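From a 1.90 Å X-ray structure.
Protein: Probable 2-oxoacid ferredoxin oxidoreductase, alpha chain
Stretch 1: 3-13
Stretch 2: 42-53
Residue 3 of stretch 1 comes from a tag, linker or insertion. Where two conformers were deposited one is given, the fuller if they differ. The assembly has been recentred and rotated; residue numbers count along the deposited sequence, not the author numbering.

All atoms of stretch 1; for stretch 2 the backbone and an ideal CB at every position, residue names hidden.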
# COMPACT_ATOMS: atom_id res chain seq x y z
N ALA A 3 -6.62 6.70 27.83
CA ALA A 3 -6.42 5.75 26.68
C ALA A 3 -7.55 5.77 25.65
O ALA A 3 -8.00 4.73 25.12
CB ALA A 3 -6.15 4.36 27.17
N GLU A 4 -8.00 6.97 25.33
CA GLU A 4 -8.76 7.07 24.11
C GLU A 4 -7.82 6.94 22.88
O GLU A 4 -8.32 6.74 21.77
CB GLU A 4 -9.58 8.35 24.08
CG GLU A 4 -10.59 8.44 25.22
CD GLU A 4 -10.18 9.43 26.32
OE1 GLU A 4 -9.07 9.29 26.89
OE2 GLU A 4 -10.99 10.34 26.62
N LYS A 5 -6.50 6.99 23.09
CA LYS A 5 -5.51 7.13 22.02
C LYS A 5 -4.57 5.95 21.84
O LYS A 5 -3.94 5.80 20.79
CB LYS A 5 -4.65 8.35 22.29
CG LYS A 5 -5.38 9.66 22.37
CD LYS A 5 -4.34 10.80 22.36
CE LYS A 5 -4.87 12.03 23.00
NZ LYS A 5 -5.96 12.63 22.21
N ALA A 6 -4.40 5.18 22.89
CA ALA A 6 -3.60 3.96 22.86
C ALA A 6 -4.17 3.00 23.90
O ALA A 6 -4.58 3.43 24.98
CB ALA A 6 -2.15 4.24 23.18
N VAL A 7 -4.18 1.72 23.59
CA VAL A 7 -4.70 0.76 24.54
C VAL A 7 -3.67 -0.35 24.68
O VAL A 7 -3.01 -0.70 23.70
CB VAL A 7 -6.10 0.23 24.13
CG1 VAL A 7 -6.14 -0.24 22.67
CG2 VAL A 7 -6.57 -0.87 25.07
N LEU A 8 -3.52 -0.90 25.87
CA LEU A 8 -2.65 -2.05 26.05
C LEU A 8 -3.56 -3.25 26.11
O LEU A 8 -4.34 -3.36 27.05
CB LEU A 8 -1.86 -1.94 27.36
CG LEU A 8 -0.89 -3.10 27.61
CD1 LEU A 8 0.20 -3.20 26.53
CD2 LEU A 8 -0.28 -3.00 28.99
N ILE A 9 -3.48 -4.15 25.13
CA ILE A 9 -4.33 -5.33 25.12
C ILE A 9 -3.52 -6.52 25.64
O ILE A 9 -2.40 -6.76 25.20
CB ILE A 9 -4.85 -5.63 23.69
CG1 ILE A 9 -5.57 -4.37 23.10
CG2 ILE A 9 -5.67 -6.93 23.68
CD1 ILE A 9 -6.07 -4.53 21.68
N GLY A 10 -4.12 -7.25 26.56
CA GLY A 10 -3.50 -8.38 27.22
C GLY A 10 -3.07 -8.04 28.63
O GLY A 10 -3.56 -7.12 29.27
N GLU A 11 -2.10 -8.81 29.10
CA GLU A 11 -1.59 -8.70 30.43
C GLU A 11 -0.55 -7.60 30.58
O GLU A 11 0.26 -7.42 29.69
CB GLU A 11 -0.95 -10.04 30.77
CG GLU A 11 -1.94 -11.19 30.74
CD GLU A 11 -3.11 -11.02 31.71
OE1 GLU A 11 -2.87 -10.80 32.92
OE2 GLU A 11 -4.27 -11.11 31.24
N LYS A 12 -0.58 -6.89 31.71
CA LYS A 12 0.35 -5.77 31.96
C LYS A 12 1.81 -6.16 31.80
O LYS A 12 2.56 -5.42 31.17
CB LYS A 12 0.16 -5.17 33.35
CG LYS A 12 -1.22 -4.61 33.63
CD LYS A 12 -1.46 -3.32 32.86
CE LYS A 12 -2.84 -3.34 32.23
NZ LYS A 12 -3.11 -2.08 31.50
N GLU A 13 2.20 -7.27 32.41
CA GLU A 13 3.54 -7.83 32.27
C GLU A 13 3.42 -8.87 31.20
O GLU A 13 2.39 -9.57 31.14
CB GLU A 13 3.98 -8.49 33.58
CG GLU A 13 5.19 -9.44 33.45
CD GLU A 13 6.53 -8.78 33.77
OE1 GLU A 13 6.65 -7.53 33.65
OE2 GLU A 13 7.47 -9.51 34.15
N UNK A 42 2.42 -12.43 25.86
CA UNK A 42 2.70 -11.28 25.02
C UNK A 42 1.53 -10.35 25.19
O UNK A 42 0.39 -10.81 25.43
CB UNK A 42 2.92 -11.66 23.55
N UNK A 43 1.79 -9.05 25.13
CA UNK A 43 0.70 -8.10 25.11
C UNK A 43 0.88 -7.19 23.88
O UNK A 43 1.85 -7.35 23.12
CB UNK A 43 0.66 -7.29 26.41
N UNK A 44 -0.08 -6.28 23.63
CA UNK A 44 -0.04 -5.45 22.42
C UNK A 44 -0.36 -4.02 22.80
O UNK A 44 -1.45 -3.74 23.33
CB UNK A 44 -1.02 -5.96 21.36
N UNK A 45 0.59 -3.11 22.57
CA UNK A 45 0.31 -1.69 22.72
C UNK A 45 -0.17 -1.26 21.35
O UNK A 45 0.57 -1.31 20.39
CB UNK A 45 1.52 -0.89 23.20
N UNK A 46 -1.43 -0.87 21.27
CA UNK A 46 -2.06 -0.54 20.00
C UNK A 46 -2.30 0.97 19.98
O UNK A 46 -3.00 1.50 20.84
CB UNK A 46 -3.36 -1.32 19.80
N UNK A 47 -1.70 1.63 18.99
CA UNK A 47 -1.89 3.06 18.82
C UNK A 47 -3.08 3.29 17.88
O UNK A 47 -3.12 2.77 16.76
CB UNK A 47 -0.62 3.72 18.28
N UNK A 48 -4.05 4.04 18.37
CA UNK A 48 -5.25 4.33 17.61
C UNK A 48 -5.02 5.56 16.71
O UNK A 48 -4.46 6.57 17.13
CB UNK A 48 -6.43 4.56 18.55
N UNK A 49 -5.50 5.48 15.49
CA UNK A 49 -5.28 6.54 14.51
C UNK A 49 -6.14 7.79 14.75
O UNK A 49 -5.60 8.87 14.97
CB UNK A 49 -5.56 6.00 13.11
N UNK A 50 -7.44 7.69 14.69
CA UNK A 50 -8.21 8.96 14.64
C UNK A 50 -9.04 9.16 15.91
O UNK A 50 -10.02 9.88 15.92
CB UNK A 50 -9.13 8.98 13.42
N UNK A 51 -8.61 8.53 16.98
CA UNK A 51 -9.36 8.53 18.22
C UNK A 51 -8.80 9.51 19.25
O UNK A 51 -7.61 9.83 19.21
CB UNK A 51 -9.38 7.12 18.81
N UNK A 52 -9.67 10.05 20.13
CA UNK A 52 -11.12 10.17 19.87
C UNK A 52 -11.26 11.08 18.66
O UNK A 52 -10.38 11.92 18.40
CB UNK A 52 -11.88 10.72 21.08
N UNK A 53 -12.30 10.87 17.88
CA UNK A 53 -12.50 11.64 16.67
C UNK A 53 -12.94 13.07 16.97
O UNK A 53 -13.69 13.27 17.92
CB UNK A 53 -13.53 10.95 15.78

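Residues 6-9 of stretch 1 and 42-47 of stretch 2 run antiparallel, so position 43 lies beside Gly-10 and position 52 near Glu-4. Along the strand, backbone pairing fixes the register and side chains alternate between two faces.

At position 42 the CB points away from stretch 1, with nothing of it within 5.5 Å. Stretch 1 sets no preference here; the residue is Ala-42.

At position 43 the CB points toward stretch 1 and lies 3.3 Å from both Ile-9 O and Glu-11 O, with Leu-8 CD1 4.1 Å away. Carbonyls this close favour a short side chain carrying a donor, such as serine, threonine or asparagine. The residue is Asn-43, in a p rotamer, and its ND2 donates to Glu-11 O at 2.6 Å, pinning the loop that follows the strand. Lys-12 O also lies 3.2 Å from Asn-43 ND2, while OD1 is satisfied elsewhere in the structure. Leu-8 CD1 packs 3.8 Å from Asn-43 CG. Across from it, Gly-10 is well chosen: a CB there would come 3.2 Å from Asn-43 CB, and its backbone angles alone call for glycine.

Position 44 pairs with Ile-9 through two backbone hydrogen bonds, N to Ile-9 O (2.8 Å) and O from Ile-9 N (2.7 Å). Its CB shares a face with Ile-9 and Val-7, so valine, isoleucine, leucine or an aromatic would suit. It is Leu-44, whose CB lies 4.2 Å from Ile-9 O; it covers the backbone there rather than gripping the side chain of Ile-9.

Position 45 is a non-hydrogen-bonded pair with Leu-8, their CA atoms 4.5 Å apart, on the face that also carries Ala-6. An aliphatic side chain is expected, and the small Ala-6 leaves space for a branched one. Leu-45 fills the role: its CB lies 4.3 Å from Leu-8 CD1, and its CD1 reaches to 4.2 Å from Ala-6 CB.

Position 46 pairs with Val-7 by two more hydrogen bonds, N to Val-7 O (2.9 Å, nearly linear) and O from Val-7 N (3.0 Å). Val-7 and Ile-9 make this face apolar, suiting a beta-branched or aromatic residue. The choice is Tyr-46, whose ring meets Val-7 CG1 edge-on, 4.0 Å from CD2, before its end leads away.

Position 47 faces the methyl of Ala-6, so a larger aliphatic can reach over it. Leu-47 does so, placing CD2 3.7 Å from Ala-6 CB.

At position 48 the backbone N donates to Lys-5 O (3.0 Å), and the CB points toward the carbonyls of Glu-4 and Lys-5. A long, flexible chain with a polar end could run along them. Lys-48, extended beyond chi1, passes its CD 3.4 Å from Glu-4 O and its CE 3.9 Å from Val-7 CG1.

Positions 49 and 50 point away and are unconstrained by stretch 1: selenomethionine Met-49 and Phe-50.

At position 51 the CB is only 3.2 Å from Glu-4 O, inviting a small donor. Ser-51 OG gives a very short 2.4 Å hydrogen bond to Glu-4 O.

Position 52, with phi -63° and a cis peptide before it, suggests proline. Pro-52 CD rests 3.7 Å from Glu-4 CB.

Position 53 is out of reach; it is Phe-53.

Stretch 2 42-53: ANLLYLKMFSPF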
# COMPACT_ATOMS: atom_id res chain seq x y z
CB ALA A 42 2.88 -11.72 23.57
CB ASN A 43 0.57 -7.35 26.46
CG ASN A 43 1.85 -6.62 26.87
OD1 ASN A 43 2.73 -6.39 26.04
ND2 ASN A 43 1.97 -6.26 28.15
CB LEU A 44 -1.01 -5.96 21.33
CG LEU A 44 -1.26 -4.96 20.16
CD1 LEU A 44 0.01 -4.64 19.38
CD2 LEU A 44 -2.33 -5.43 19.20
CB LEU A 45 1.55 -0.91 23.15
CG LEU A 45 1.54 0.62 23.07
CD1 LEU A 45 0.53 1.10 24.03
CD2 LEU A 45 2.93 1.19 23.45
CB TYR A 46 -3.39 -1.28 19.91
CG TYR A 46 -4.17 -1.01 18.68
CD1 TYR A 46 -3.69 -1.37 17.43
CD2 TYR A 46 -5.41 -0.40 18.76
CE1 TYR A 46 -4.43 -1.10 16.31
CE2 TYR A 46 -6.12 -0.13 17.68
CZ TYR A 46 -5.65 -0.48 16.46
OH TYR A 46 -6.46 -0.20 15.40
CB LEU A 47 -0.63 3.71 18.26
CG LEU A 47 0.62 3.34 19.09
CD1 LEU A 47 1.93 3.91 18.51
CD2 LEU A 47 0.46 3.70 20.60
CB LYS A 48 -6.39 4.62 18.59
CG LYS A 48 -6.69 3.44 19.47
CD LYS A 48 -7.92 3.76 20.27
CE LYS A 48 -8.29 2.63 21.15
NZ LYS A 48 -9.39 3.15 21.99
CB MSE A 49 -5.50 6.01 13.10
CG MSE A 49 -4.31 5.23 12.57
SE MSE A 49 -4.87 4.36 10.93
CE MSE A 49 -6.67 3.88 11.64
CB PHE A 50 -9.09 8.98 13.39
CG PHE A 50 -8.31 8.85 12.11
CD1 PHE A 50 -7.58 9.94 11.63
CD2 PHE A 50 -8.25 7.64 11.44
CE1 PHE A 50 -6.83 9.84 10.46
CE2 PHE A 50 -7.51 7.51 10.26
CZ PHE A 50 -6.80 8.61 9.77
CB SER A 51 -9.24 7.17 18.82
OG SER A 51 -7.97 7.12 19.38
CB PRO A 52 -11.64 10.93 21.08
CG PRO A 52 -10.43 11.75 21.51
CD PRO A 52 -9.29 10.79 21.34
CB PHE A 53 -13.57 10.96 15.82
CG PHE A 53 -13.65 11.50 14.45
CD1 PHE A 53 -12.71 11.12 13.49
CD2 PHE A 53 -14.64 12.42 14.12
CE1 PHE A 53 -12.75 11.67 12.20
CE2 PHE A 53 -14.70 12.95 12.85
CZ PHE A 53 -13.77 12.55 11.87
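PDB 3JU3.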